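Local coordinates for protein induced by osmotic stress (Scheffersomyces stipitis, PDB 5YWN) that binds NADP+ and probably reduces ketones, haloketones among them, to alcohols, as a Rossmann-fold reductase of the dihydroflavonol-4-reductase subfamily, at residues K43-D48 against K201-K206; V120-S125 against L187-P192; S124-M129 against R258-N263. The protein carries 1 engineered substitution. All coordinates share one frame; numbering follows the deposited sequence.

Interaction 1: K43-D48 against K201-K206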
loop_
_atom_site.group_PDB
_atom_site.type_symbol
_atom_site.label_atom_id
_atom_site.label_comp_id
_atom_site.label_asym_id
_atom_site.label_seq_id
_atom_site.Cartn_x
_atom_site.Cartn_y
_atom_site.Cartn_z
ATOM N N LYS A 43 -12.722 -15.760 -0.382
ATOM C CA LYS A 43 -13.679 -16.313 0.521
ATOM C C LYS A 43 -13.214 -17.627 1.118
ATOM O O LYS A 43 -13.362 -17.810 2.272
ATOM C CB LYS A 43 -15.009 -16.487 -0.165
ATOM C CG LYS A 43 -16.097 -17.051 0.702
ATOM C CD LYS A 43 -16.658 -16.022 1.637
ATOM C CE LYS A 43 -17.805 -16.579 2.418
ATOM N NZ LYS A 43 -18.239 -15.715 3.509
ATOM N N LYS A 44 -12.599 -18.490 0.336
ATOM C CA LYS A 44 -12.048 -19.714 0.866
ATOM C C LYS A 44 -10.934 -19.484 1.874
ATOM O O LYS A 44 -10.817 -20.180 2.819
ATOM C CB LYS A 44 -11.535 -20.619 -0.242
ATOM C CG LYS A 44 -12.556 -21.039 -1.261
ATOM C CD LYS A 44 -12.013 -22.024 -2.273
ATOM C CE LYS A 44 -11.335 -21.365 -3.466
ATOM N NZ LYS A 44 -12.152 -20.714 -4.527
ATOM N N LEU A 45 -10.070 -18.540 1.589
ATOM C CA LEU A 45 -9.020 -18.143 2.501
ATOM C C LEU A 45 -9.467 -17.469 3.782
ATOM O O LEU A 45 -8.973 -17.759 4.804
ATOM C CB LEU A 45 -7.985 -17.301 1.777
ATOM C CG LEU A 45 -7.306 -17.972 0.601
ATOM C CD1 LEU A 45 -6.467 -17.044 -0.265
ATOM C CD2 LEU A 45 -6.550 -19.212 1.047
ATOM N N TYR A 46 -10.401 -16.553 3.691
ATOM C CA TYR A 46 -10.796 -15.747 4.834
ATOM C C TYR A 46 -12.035 -16.142 5.650
ATOM O O TYR A 46 -12.227 -15.660 6.710
ATOM C CB TYR A 46 -10.808 -14.283 4.444
ATOM C CG TYR A 46 -9.445 -13.814 4.117
ATOM C CD1 TYR A 46 -8.508 -13.657 5.097
ATOM C CD2 TYR A 46 -9.071 -13.616 2.839
ATOM C CE1 TYR A 46 -7.237 -13.280 4.814
ATOM C CE2 TYR A 46 -7.805 -13.234 2.537
ATOM C CZ TYR A 46 -6.885 -13.083 3.534
ATOM O OH TYR A 46 -5.639 -12.708 3.222
ATOM N N GLY A 47 -12.856 -17.023 5.137
ATOM C CA GLY A 47 -13.962 -17.525 5.896
ATOM C C GLY A 47 -15.226 -16.707 5.948
ATOM O O GLY A 47 -15.499 -15.883 5.139
ATOM N N ASP A 48 -16.006 -17.007 6.937
ATOM C CA ASP A 48 -17.377 -16.575 7.020
ATOM C C ASP A 48 -17.620 -15.078 7.186
ATOM O O ASP A 48 -18.621 -14.588 6.788
ATOM C CB ASP A 48 -18.117 -17.379 8.065
ATOM C CG ASP A 48 -18.210 -18.845 7.716
ATOM O OD1 ASP A 48 -18.157 -19.246 6.557
ATOM O OD2 ASP A 48 -18.325 -19.607 8.640
ATOM N N LYS A 201 -1.425 -14.730 3.454
ATOM C CA LYS A 201 -1.640 -16.143 3.342
ATOM C C LYS A 201 -0.548 -16.823 2.532
ATOM O O LYS A 201 -0.200 -16.371 1.469
ATOM C CB LYS A 201 -2.970 -16.412 2.682
ATOM C CG LYS A 201 -4.185 -16.086 3.511
ATOM C CD LYS A 201 -4.405 -17.056 4.626
ATOM C CE LYS A 201 -5.555 -16.589 5.453
ATOM N NZ LYS A 201 -6.062 -17.607 6.360
ATOM N N ASP A 202 -0.114 -17.959 3.022
ATOM C CA ASP A 202 0.886 -18.775 2.389
ATOM C C ASP A 202 0.450 -19.185 1.003
ATOM O O ASP A 202 1.230 -19.218 0.125
ATOM C CB ASP A 202 1.155 -20.008 3.215
ATOM C CG ASP A 202 1.856 -19.701 4.501
ATOM O OD1 ASP A 202 2.388 -18.604 4.630
ATOM O OD2 ASP A 202 1.848 -20.542 5.376
ATOM N N GLU A 203 -0.825 -19.426 0.850
ATOM C CA GLU A 203 -1.441 -19.852 -0.377
ATOM C C GLU A 203 -1.327 -18.850 -1.513
ATOM O O GLU A 203 -1.401 -19.199 -2.631
ATOM C CB GLU A 203 -2.907 -20.179 -0.118
ATOM C CG GLU A 203 -3.155 -21.278 0.859
ATOM C CD GLU A 203 -3.317 -20.817 2.280
ATOM O OE1 GLU A 203 -2.786 -19.781 2.652
ATOM O OE2 GLU A 203 -3.955 -21.514 3.047
ATOM N N GLU A 204 -1.164 -17.593 -1.171
ATOM C CA GLU A 204 -1.057 -16.545 -2.108
ATOM C C GLU A 204 0.363 -16.261 -2.523
ATOM O O GLU A 204 0.592 -15.490 -3.386
ATOM C CB GLU A 204 -1.752 -15.289 -1.580
ATOM C CG GLU A 204 -3.274 -15.414 -1.428
ATOM C CD GLU A 204 -4.030 -15.365 -2.745
ATOM O OE1 GLU A 204 -4.467 -16.405 -3.218
ATOM O OE2 GLU A 204 -4.155 -14.298 -3.331
ATOM N N VAL A 205 1.305 -16.910 -1.910
ATOM C CA VAL A 205 2.685 -16.671 -2.214
ATOM C C VAL A 205 3.070 -16.997 -3.666
ATOM O O VAL A 205 3.697 -16.199 -4.316
ATOM C CB VAL A 205 3.572 -17.434 -1.216
ATOM C CG1 VAL A 205 5.010 -17.462 -1.639
ATOM C CG2 VAL A 205 3.432 -16.839 0.156
ATOM N N LYS A 206 2.700 -18.159 -4.143
ATOM C CA LYS A 206 3.052 -18.514 -5.477
ATOM C C LYS A 206 2.440 -17.619 -6.601
ATOM O O LYS A 206 3.022 -17.467 -7.652
ATOM C CB LYS A 206 2.836 -20.007 -5.706
ATOM C CG LYS A 206 3.960 -20.894 -5.207
ATOM C CD LYS A 206 5.328 -20.246 -5.413
ATOM C CE LYS A 206 6.519 -21.036 -4.870
ATOM N NZ LYS A 206 6.303 -22.496 -4.672
#
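Leu45 spreads its two methyls over two consecutive glutamates: CD1 lies 3.6 Å from Glu204 OE1, while CD2 sits 3.8 Å from Glu203 CD. With CG anti to its own carbonyl carbon (chi1 -59°), the isobutyl group leaves the last turn of helix 36-46 toward the facing loop, where it touches the carbon chains of the two acids as well as their carboxylates. Beside it, Lys201 and Tyr46 run alongside each other, pointing opposite ways. Lys201 CG is 3.7 Å from Tyr46 OH, and farther out Lys201 CE comes within 3.8 Å of Tyr46 CE1, approaching the ring obliquely. The ammonium then makes a weak hydrogen bond, Lys201 NZ to Leu45 O at 3.3 Å. A positive charge beside a carbonyl at a helix C-terminus is probably favourable.

At the surface this joins helix 36-46 of the Rossmann fold to the loop between strand 194-196, of a separate two-strand sheet, and helix 211-217. Gly47 is the first residue to leave helical angles, with positive phi (83°), its N still bonded to Lys43 O at 3.0 Å, and Lys43 NZ reaches forward to Gly47 O at 3.2 Å from above the carbonyl plane. Farther out, Gln16 bonds to both Tyr46 OH and Glu204 OE2, and Asn41 holds Glu204 OE1. The Glu204 side chain lies about 6 Å from that of Thr11, an NADP+-binding residue.

Interaction 2: V120-S125 against L187-P192. With NAP (NADP nicotinamide-adenine-dinucleotide phosphate), chain B.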
loop_
_atom_site.group_PDB
_atom_site.type_symbol
_atom_site.label_atom_id
_atom_site.label_comp_id
_atom_site.label_asym_id
_atom_site.label_seq_id
_atom_site.Cartn_x
_atom_site.Cartn_y
_atom_site.Cartn_z
ATOM N N VAL A 120 -13.595 7.087 5.870
ATOM C CA VAL A 120 -12.962 6.665 4.672
ATOM C C VAL A 120 -11.438 6.864 4.771
ATOM O O VAL A 120 -10.976 7.888 5.219
ATOM C CB VAL A 120 -13.503 7.389 3.460
ATOM C CG1 VAL A 120 -12.703 7.056 2.222
ATOM C CG2 VAL A 120 -14.999 7.195 3.289
ATOM N N VAL A 121 -10.711 5.852 4.352
ATOM C CA VAL A 121 -9.277 5.904 4.297
ATOM C C VAL A 121 -8.840 5.668 2.873
ATOM O O VAL A 121 -9.188 4.694 2.275
ATOM C CB VAL A 121 -8.597 4.865 5.199
ATOM C CG1 VAL A 121 -7.111 5.018 5.201
ATOM C CG2 VAL A 121 -9.163 4.822 6.559
ATOM N N TYR A 122 -8.060 6.578 2.352
ATOM C CA TYR A 122 -7.505 6.402 1.057
ATOM C C TYR A 122 -6.042 5.972 1.152
ATOM O O TYR A 122 -5.283 6.581 1.812
ATOM C CB TYR A 122 -7.626 7.666 0.244
ATOM C CG TYR A 122 -6.953 7.572 -1.072
ATOM C CD1 TYR A 122 -7.424 6.719 -2.028
ATOM C CD2 TYR A 122 -5.814 8.266 -1.333
ATOM C CE1 TYR A 122 -6.824 6.596 -3.225
ATOM C CE2 TYR A 122 -5.196 8.154 -2.525
ATOM C CZ TYR A 122 -5.706 7.293 -3.460
ATOM O OH TYR A 122 -5.117 7.134 -4.614
ATOM N N THR A 123 -5.691 4.917 0.457
ATOM C CA THR A 123 -4.331 4.449 0.427
ATOM C C THR A 123 -3.549 5.256 -0.652
ATOM O O THR A 123 -3.656 5.027 -1.783
ATOM C CB THR A 123 -4.180 2.934 0.146
ATOM O OG1 THR A 123 -5.005 2.158 0.968
ATOM C CG2 THR A 123 -2.727 2.491 0.280
ATOM N N SER A 124 -2.774 6.199 -0.196
ATOM C CA SER A 124 -1.964 7.004 -1.063
ATOM C C SER A 124 -0.562 6.406 -1.123
ATOM O O SER A 124 -0.427 5.233 -1.120
ATOM C CB SER A 124 -1.941 8.457 -0.628
ATOM O OG SER A 124 -1.520 9.320 -1.611
ATOM N N SER A 125 0.434 7.260 -1.253
ATOM C CA SER A 125 1.814 6.888 -1.317
ATOM C C SER A 125 2.761 8.059 -1.094
ATOM O O SER A 125 2.422 9.164 -1.325
ATOM C CB SER A 125 2.123 6.234 -2.651
ATOM O OG SER A 125 3.460 6.015 -2.823
ATOM N N LEU A 187 -12.245 11.821 6.310
ATOM C CA LEU A 187 -11.265 11.207 5.480
ATOM C C LEU A 187 -9.913 11.231 6.126
ATOM O O LEU A 187 -9.560 12.149 6.783
ATOM C CB LEU A 187 -11.172 11.887 4.125
ATOM C CG LEU A 187 -10.074 11.497 3.124
ATOM C CD1 LEU A 187 -10.201 10.070 2.681
ATOM C CD2 LEU A 187 -10.027 12.414 1.918
ATOM N N SER A 188 -9.178 10.196 5.880
ATOM C CA SER A 188 -7.791 10.156 6.218
ATOM C C SER A 188 -6.995 9.387 5.169
ATOM O O SER A 188 -7.546 8.626 4.471
ATOM C CB SER A 188 -7.612 9.606 7.614
ATOM O OG SER A 188 -8.005 8.298 7.710
ATOM N N THR A 189 -5.701 9.642 5.065
ATOM C CA THR A 189 -4.877 8.955 4.093
ATOM C C THR A 189 -3.717 8.276 4.747
ATOM O O THR A 189 -3.265 8.687 5.755
ATOM C CB THR A 189 -4.344 9.852 2.925
ATOM O OG1 THR A 189 -3.285 10.689 3.364
ATOM C CG2 THR A 189 -5.429 10.670 2.293
ATOM N N VAL A 190 -3.249 7.231 4.109
ATOM C CA VAL A 190 -2.024 6.568 4.467
ATOM C C VAL A 190 -1.028 6.634 3.298
ATOM O O VAL A 190 -1.333 6.262 2.219
ATOM C CB VAL A 190 -2.287 5.156 4.964
ATOM C CG1 VAL A 190 -1.009 4.440 5.273
ATOM C CG2 VAL A 190 -3.206 5.174 6.147
ATOM N N ASN A 191 0.154 7.125 3.565
ATOM C CA ASN A 191 1.145 7.432 2.552
ATOM C C ASN A 191 2.450 6.623 2.768
ATOM O O ASN A 191 3.374 7.038 3.394
ATOM C CB ASN A 191 1.426 8.940 2.482
ATOM C CG ASN A 191 0.205 9.755 2.176
ATOM O OD1 ASN A 191 -0.718 9.751 2.887
ATOM N ND2 ASN A 191 0.238 10.437 1.090
ATOM N N PRO A 192 2.450 5.401 2.290
ATOM C CA PRO A 192 3.605 4.527 2.455
ATOM C C PRO A 192 4.730 4.698 1.444
ATOM O O PRO A 192 4.529 5.078 0.350
ATOM C CB PRO A 192 3.023 3.129 2.339
ATOM C CG PRO A 192 1.638 3.303 2.055
ATOM C CD PRO A 192 1.363 4.685 1.668
HETATM P PA NAP B . -0.889 -4.707 -5.815
HETATM O O1A NAP B . -0.426 -5.828 -4.916
HETATM O O2A NAP B . -0.783 -4.850 -7.314
HETATM O O5B NAP B . -2.420 -4.367 -5.448
HETATM C C5B NAP B . -3.256 -3.692 -6.385
HETATM C C4B NAP B . -4.665 -4.270 -6.329
HETATM O O4B NAP B . -5.607 -3.316 -6.828
HETATM C C3B NAP B . -4.785 -5.529 -7.174
HETATM O O3B NAP B . -5.141 -6.653 -6.362
HETATM C C2B NAP B . -5.862 -5.249 -8.204
HETATM O O2B NAP B . -6.934 -6.180 -8.081
HETATM C C1B NAP B . -6.347 -3.832 -7.938
HETATM N N9A NAP B . -6.125 -2.984 -9.137
HETATM C C8A NAP B . -4.925 -2.653 -9.652
HETATM N N7A NAP B . -5.076 -1.867 -10.749
HETATM C C5A NAP B . -6.394 -1.685 -10.948
HETATM C C6A NAP B . -7.241 -0.963 -11.925
HETATM N N6A NAP B . -6.690 -0.256 -12.941
HETATM N N1A NAP B . -8.582 -1.035 -11.768
HETATM C C2A NAP B . -9.150 -1.731 -10.765
HETATM N N3A NAP B . -8.436 -2.408 -9.847
HETATM C C4A NAP B . -7.082 -2.425 -9.881
HETATM O O3 NAP B . -0.117 -3.361 -5.381
HETATM P PN NAP B . 0.304 -3.120 -3.846
HETATM O O1N NAP B . 1.809 -3.030 -3.778
HETATM O O2N NAP B . -0.430 -4.126 -2.991
HETATM O O5D NAP B . -0.303 -1.661 -3.539
HETATM C C5D NAP B . -1.498 -1.520 -2.774
HETATM C C4D NAP B . -1.882 -0.049 -2.677
HETATM O O4D NAP B . -1.012 0.629 -1.764
HETATM C C3D NAP B . -1.778 0.651 -4.024
HETATM O O3D NAP B . -3.061 1.117 -4.453
HETATM C C2D NAP B . -0.824 1.812 -3.827
HETATM O O2D NAP B . -1.461 3.053 -4.146
HETATM C C1D NAP B . -0.408 1.779 -2.364
HETATM N N1N NAP B . 1.052 1.708 -2.256
HETATM C C2N NAP B . 1.655 0.514 -2.191
HETATM C C3N NAP B . 3.039 0.424 -2.089
HETATM C C7N NAP B . 3.707 -0.917 -2.017
HETATM O O7N NAP B . 4.914 -0.993 -2.178
HETATM N N7N NAP B . 2.961 -1.994 -1.777
HETATM C C4N NAP B . 3.796 1.586 -2.054
HETATM C C5N NAP B . 3.148 2.810 -2.123
HETATM C C6N NAP B . 1.762 2.844 -2.224
HETATM P P2B NAP B . -6.919 -7.557 -8.915
HETATM O O1X NAP B . -8.381 -7.904 -9.070
HETATM O O2X NAP B . -6.224 -7.195 -10.204
HETATM O O3X NAP B . -6.143 -8.508 -8.035
#
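Val120 beside Leu187 through Thr123 beside Val190, strands 120-123 and 187-192 are parallel neighbours in the Rossmann sheet, joined by four backbone hydrogen bonds. They run Ser188 N to Val120 O, Tyr122 N to Ser188 O, Val190 N to Tyr122 O and Ser124 N to Val190 O; the last, just past the first strand's end, is the shortest at 2.8 Å but also the most bent, with 135° at the hydrogen.

Apolar contacts flank these bonds on both faces. Val120 CG1 meets Leu187 CD1 at 3.9 Å on the face of Tyr122, and Val121 CG1 meets Val190 CG2 at 4.0 Å on the other.

Where the first strand ends, side chains bond across only weakly: Asn191 ND2 reaches Ser125 O at 3.5 Å, its stronger partner being Glu171. Within its own strand Thr189 OG1 holds the amide more firmly, donating to Asn191 OD1 at 2.8 Å, in the carbonyl plane.

The nucleotide lies against these strand ends. Thr123 CG2, anti to the backbone N, touches ribose O4D, Ser125 OG is 3.3 Å from C5N of the nicotinamide, and Ser124 O stands 3.4 Å from C6N. Carbonyl and hydroxyl oxygens beside that ring would probably favour the positively charged, oxidised NADP+.

Interaction 3: S124-M129 against R258-N263. With NAP (NADP nicotinamide-adenine-dinucleotide phosphate), chain B.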
loop_
_atom_site.group_PDB
_atom_site.type_symbol
_atom_site.label_atom_id
_atom_site.label_comp_id
_atom_site.label_asym_id
_atom_site.label_seq_id
_atom_site.Cartn_x
_atom_site.Cartn_y
_atom_site.Cartn_z
ATOM N N SER A 124 -2.774 6.199 -0.196
ATOM C CA SER A 124 -1.964 7.004 -1.063
ATOM C C SER A 124 -0.562 6.406 -1.123
ATOM O O SER A 124 -0.427 5.233 -1.120
ATOM C CB SER A 124 -1.941 8.457 -0.628
ATOM O OG SER A 124 -1.520 9.320 -1.611
ATOM N N SER A 125 0.434 7.260 -1.253
ATOM C CA SER A 125 1.814 6.888 -1.317
ATOM C C SER A 125 2.761 8.059 -1.094
ATOM O O SER A 125 2.422 9.164 -1.325
ATOM C CB SER A 125 2.123 6.234 -2.651
ATOM O OG SER A 125 3.460 6.015 -2.823
ATOM N N VAL A 126 3.998 7.751 -0.788
ATOM C CA VAL A 126 5.022 8.756 -0.703
ATOM C C VAL A 126 5.191 9.485 -2.036
ATOM O O VAL A 126 5.554 10.569 -2.033
ATOM C CB VAL A 126 6.380 8.212 -0.223
ATOM C CG1 VAL A 126 7.041 7.356 -1.261
ATOM C CG2 VAL A 126 7.252 9.330 0.286
ATOM N N VAL A 127 4.870 8.832 -3.132
ATOM C CA VAL A 127 4.961 9.388 -4.456
ATOM C C VAL A 127 4.029 10.567 -4.675
ATOM O O VAL A 127 4.269 11.346 -5.532
ATOM C CB VAL A 127 4.875 8.362 -5.586
ATOM C CG1 VAL A 127 5.833 7.222 -5.333
ATOM C CG2 VAL A 127 3.465 7.877 -5.795
ATOM N N ALA A 128 2.987 10.648 -3.878
ATOM C CA ALA A 128 2.119 11.802 -3.815
ATOM C C ALA A 128 2.799 13.054 -3.252
ATOM O O ALA A 128 2.379 14.102 -3.491
ATOM C CB ALA A 128 0.812 11.508 -3.107
ATOM N N MET A 129 3.829 12.852 -2.477
ATOM C CA MET A 129 4.486 13.864 -1.730
ATOM C C MET A 129 5.774 14.394 -2.325
ATOM O O MET A 129 6.350 15.291 -1.830
ATOM C CB MET A 129 4.782 13.320 -0.359
ATOM C CG MET A 129 3.635 12.644 0.331
ATOM S SD MET A 129 4.075 11.924 1.891
ATOM C CE MET A 129 2.623 12.223 2.812
ATOM N N ARG A 258 -3.047 13.078 6.909
ATOM C CA ARG A 258 -2.193 12.278 6.096
ATOM C C ARG A 258 -1.122 11.629 6.959
ATOM O O ARG A 258 -0.496 12.254 7.778
ATOM C CB ARG A 258 -1.520 13.055 5.006
ATOM C CG ARG A 258 -2.357 13.892 4.101
ATOM C CD ARG A 258 -1.471 14.775 3.290
ATOM N NE ARG A 258 -1.014 14.213 2.066
ATOM C CZ ARG A 258 0.074 14.616 1.436
ATOM N NH1 ARG A 258 0.826 15.529 1.952
ATOM N NH2 ARG A 258 0.392 14.100 0.304
ATOM N N LEU A 259 -0.952 10.345 6.757
ATOM C CA LEU A 259 -0.004 9.593 7.511
ATOM C C LEU A 259 1.148 9.083 6.672
ATOM O O LEU A 259 0.964 8.326 5.793
ATOM C CB LEU A 259 -0.707 8.444 8.167
ATOM C CG LEU A 259 -1.850 8.794 9.050
ATOM C CD1 LEU A 259 -2.531 7.555 9.557
ATOM C CD2 LEU A 259 -1.346 9.684 10.124
ATOM N N LEU A 260 2.329 9.554 6.976
ATOM C CA LEU A 260 3.518 9.166 6.263
ATOM C C LEU A 260 4.086 7.919 6.918
ATOM O O LEU A 260 4.494 7.967 8.018
ATOM C CB LEU A 260 4.539 10.282 6.326
ATOM C CG LEU A 260 5.977 10.165 5.827
ATOM C CD1 LEU A 260 6.062 9.781 4.371
ATOM C CD2 LEU A 260 6.797 11.406 6.091
ATOM N N LEU A 261 4.070 6.823 6.200
ATOM C CA LEU A 261 4.494 5.542 6.722
ATOM C C LEU A 261 5.829 5.136 6.147
ATOM O O LEU A 261 5.911 4.569 5.109
ATOM C CB LEU A 261 3.431 4.483 6.467
ATOM C CG LEU A 261 2.312 4.227 7.464
ATOM C CD1 LEU A 261 2.780 3.336 8.597
ATOM C CD2 LEU A 261 1.803 5.530 8.023
ATOM N N SER A 262 6.861 5.501 6.857
ATOM C CA SER A 262 8.232 5.330 6.458
ATOM C C SER A 262 9.149 4.961 7.630
ATOM O O SER A 262 9.083 5.552 8.645
ATOM C CB SER A 262 8.703 6.640 5.831
ATOM O OG SER A 262 9.925 6.478 5.268
ATOM N N ASN A 263 9.997 3.978 7.442
ATOM C CA ASN A 263 10.878 3.544 8.456
ATOM C C ASN A 263 12.344 3.856 8.141
ATOM O O ASN A 263 12.712 4.966 8.184
ATOM C CB ASN A 263 10.645 2.091 8.836
ATOM C CG ASN A 263 11.285 1.710 10.175
ATOM O OD1 ASN A 263 11.811 2.516 10.860
ATOM N ND2 ASN A 263 11.223 0.474 10.492
HETATM P PA NAP B . -0.889 -4.707 -5.815
HETATM O O1A NAP B . -0.426 -5.828 -4.916
HETATM O O2A NAP B . -0.783 -4.850 -7.314
HETATM O O5B NAP B . -2.420 -4.367 -5.448
HETATM C C5B NAP B . -3.256 -3.692 -6.385
HETATM C C4B NAP B . -4.665 -4.270 -6.329
HETATM O O4B NAP B . -5.607 -3.316 -6.828
HETATM C C3B NAP B . -4.785 -5.529 -7.174
HETATM O O3B NAP B . -5.141 -6.653 -6.362
HETATM C C2B NAP B . -5.862 -5.249 -8.204
HETATM O O2B NAP B . -6.934 -6.180 -8.081
HETATM C C1B NAP B . -6.347 -3.832 -7.938
HETATM N N9A NAP B . -6.125 -2.984 -9.137
HETATM C C8A NAP B . -4.925 -2.653 -9.652
HETATM N N7A NAP B . -5.076 -1.867 -10.749
HETATM C C5A NAP B . -6.394 -1.685 -10.948
HETATM C C6A NAP B . -7.241 -0.963 -11.925
HETATM N N6A NAP B . -6.690 -0.256 -12.941
HETATM N N1A NAP B . -8.582 -1.035 -11.768
HETATM C C2A NAP B . -9.150 -1.731 -10.765
HETATM N N3A NAP B . -8.436 -2.408 -9.847
HETATM C C4A NAP B . -7.082 -2.425 -9.881
HETATM O O3 NAP B . -0.117 -3.361 -5.381
HETATM P PN NAP B . 0.304 -3.120 -3.846
HETATM O O1N NAP B . 1.809 -3.030 -3.778
HETATM O O2N NAP B . -0.430 -4.126 -2.991
HETATM O O5D NAP B . -0.303 -1.661 -3.539
HETATM C C5D NAP B . -1.498 -1.520 -2.774
HETATM C C4D NAP B . -1.882 -0.049 -2.677
HETATM O O4D NAP B . -1.012 0.629 -1.764
HETATM C C3D NAP B . -1.778 0.651 -4.024
HETATM O O3D NAP B . -3.061 1.117 -4.453
HETATM C C2D NAP B . -0.824 1.812 -3.827
HETATM O O2D NAP B . -1.461 3.053 -4.146
HETATM C C1D NAP B . -0.408 1.779 -2.364
HETATM N N1N NAP B . 1.052 1.708 -2.256
HETATM C C2N NAP B . 1.655 0.514 -2.191
HETATM C C3N NAP B . 3.039 0.424 -2.089
HETATM C C7N NAP B . 3.707 -0.917 -2.017
HETATM O O7N NAP B . 4.914 -0.993 -2.178
HETATM N N7N NAP B . 2.961 -1.994 -1.777
HETATM C C4N NAP B . 3.796 1.586 -2.054
HETATM C C5N NAP B . 3.148 2.810 -2.123
HETATM C C6N NAP B . 1.762 2.844 -2.224
HETATM P P2B NAP B . -6.919 -7.557 -8.915
HETATM O O1X NAP B . -8.381 -7.904 -9.070
HETATM O O2X NAP B . -6.224 -7.195 -10.204
HETATM O O3X NAP B . -6.143 -8.508 -8.035
#
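Val126 and Leu260 bring the two backbones closest, with CA atoms 7.1 Å apart; loop 124-129 and strand 258-261 meet through side chains and share no hydrogen bond.

Met129 and Arg258 carry most of the contact, reaching toward each other tip to tip. The methyl CE of Met129 lies over one face of the guanidinium, 3.7 Å above its plane and over its centre, while Met129 CG lies 3.6 Å from Arg258 NH2. A chi3 of 144° in Met129 swings CE onto that face, and the bend at chi3 of Arg258 (89°) turns NE out of the line of its carbon chain. The sulphur serves another neighbour: Met129 SD rests 3.8 Å from Leu260 CD1, the two side chains crossing at a slant. That same methyl, Leu260 CD1, receives Val126 CG2 more loosely at 4.3 Å.

The loop that presents Met129 is closed from within. Ser125 OG accepts from Val127 N at 3.2 Å with a nearly straight 169° at the hydrogen, an ST turn, and Met129 N bonds to Val126 O at 2.9 Å.

The buried charge of Arg258 is met by a salt bridge from NE to Glu171, by the carbonyls of Glu144 and Ser146 at NH1, and by a cation-pi contact with Trp147. Between loop and edge strand runs strand 186-192, whose Thr189 and Asn191 pair with Leu259. Val127 packs on helix 159-181 at Tyr163 and Lys167, both NADP+-binding, while Leu260 N bonds to Thr307 of helix 305-311.

Interactions 2 and 3 start from the same piece of chain, sharing Ser124 and Ser125, and their centres lie 8 Å apart. Strand 186-192 joins them: it pairs with strand 119-123 on one side and with the edge strand 258-261 on the other, where Asn191 N lies 2.7 Å from Leu259 O, a probable hydrogen bond. Both reach the NADP+, interaction 3 through the shared Ser124 and Ser125. Interaction 1 stands apart at the surface, its centre 25 Å from that of interaction 2 and 28 Å from that of interaction 3. Along the chain it encloses interaction 2 and alternates with interaction 3. Its Glu204 side chain stays about 8 Å from the cofactor, while interactions 2 and 3 lie at the sheet end beside the nicotinamide.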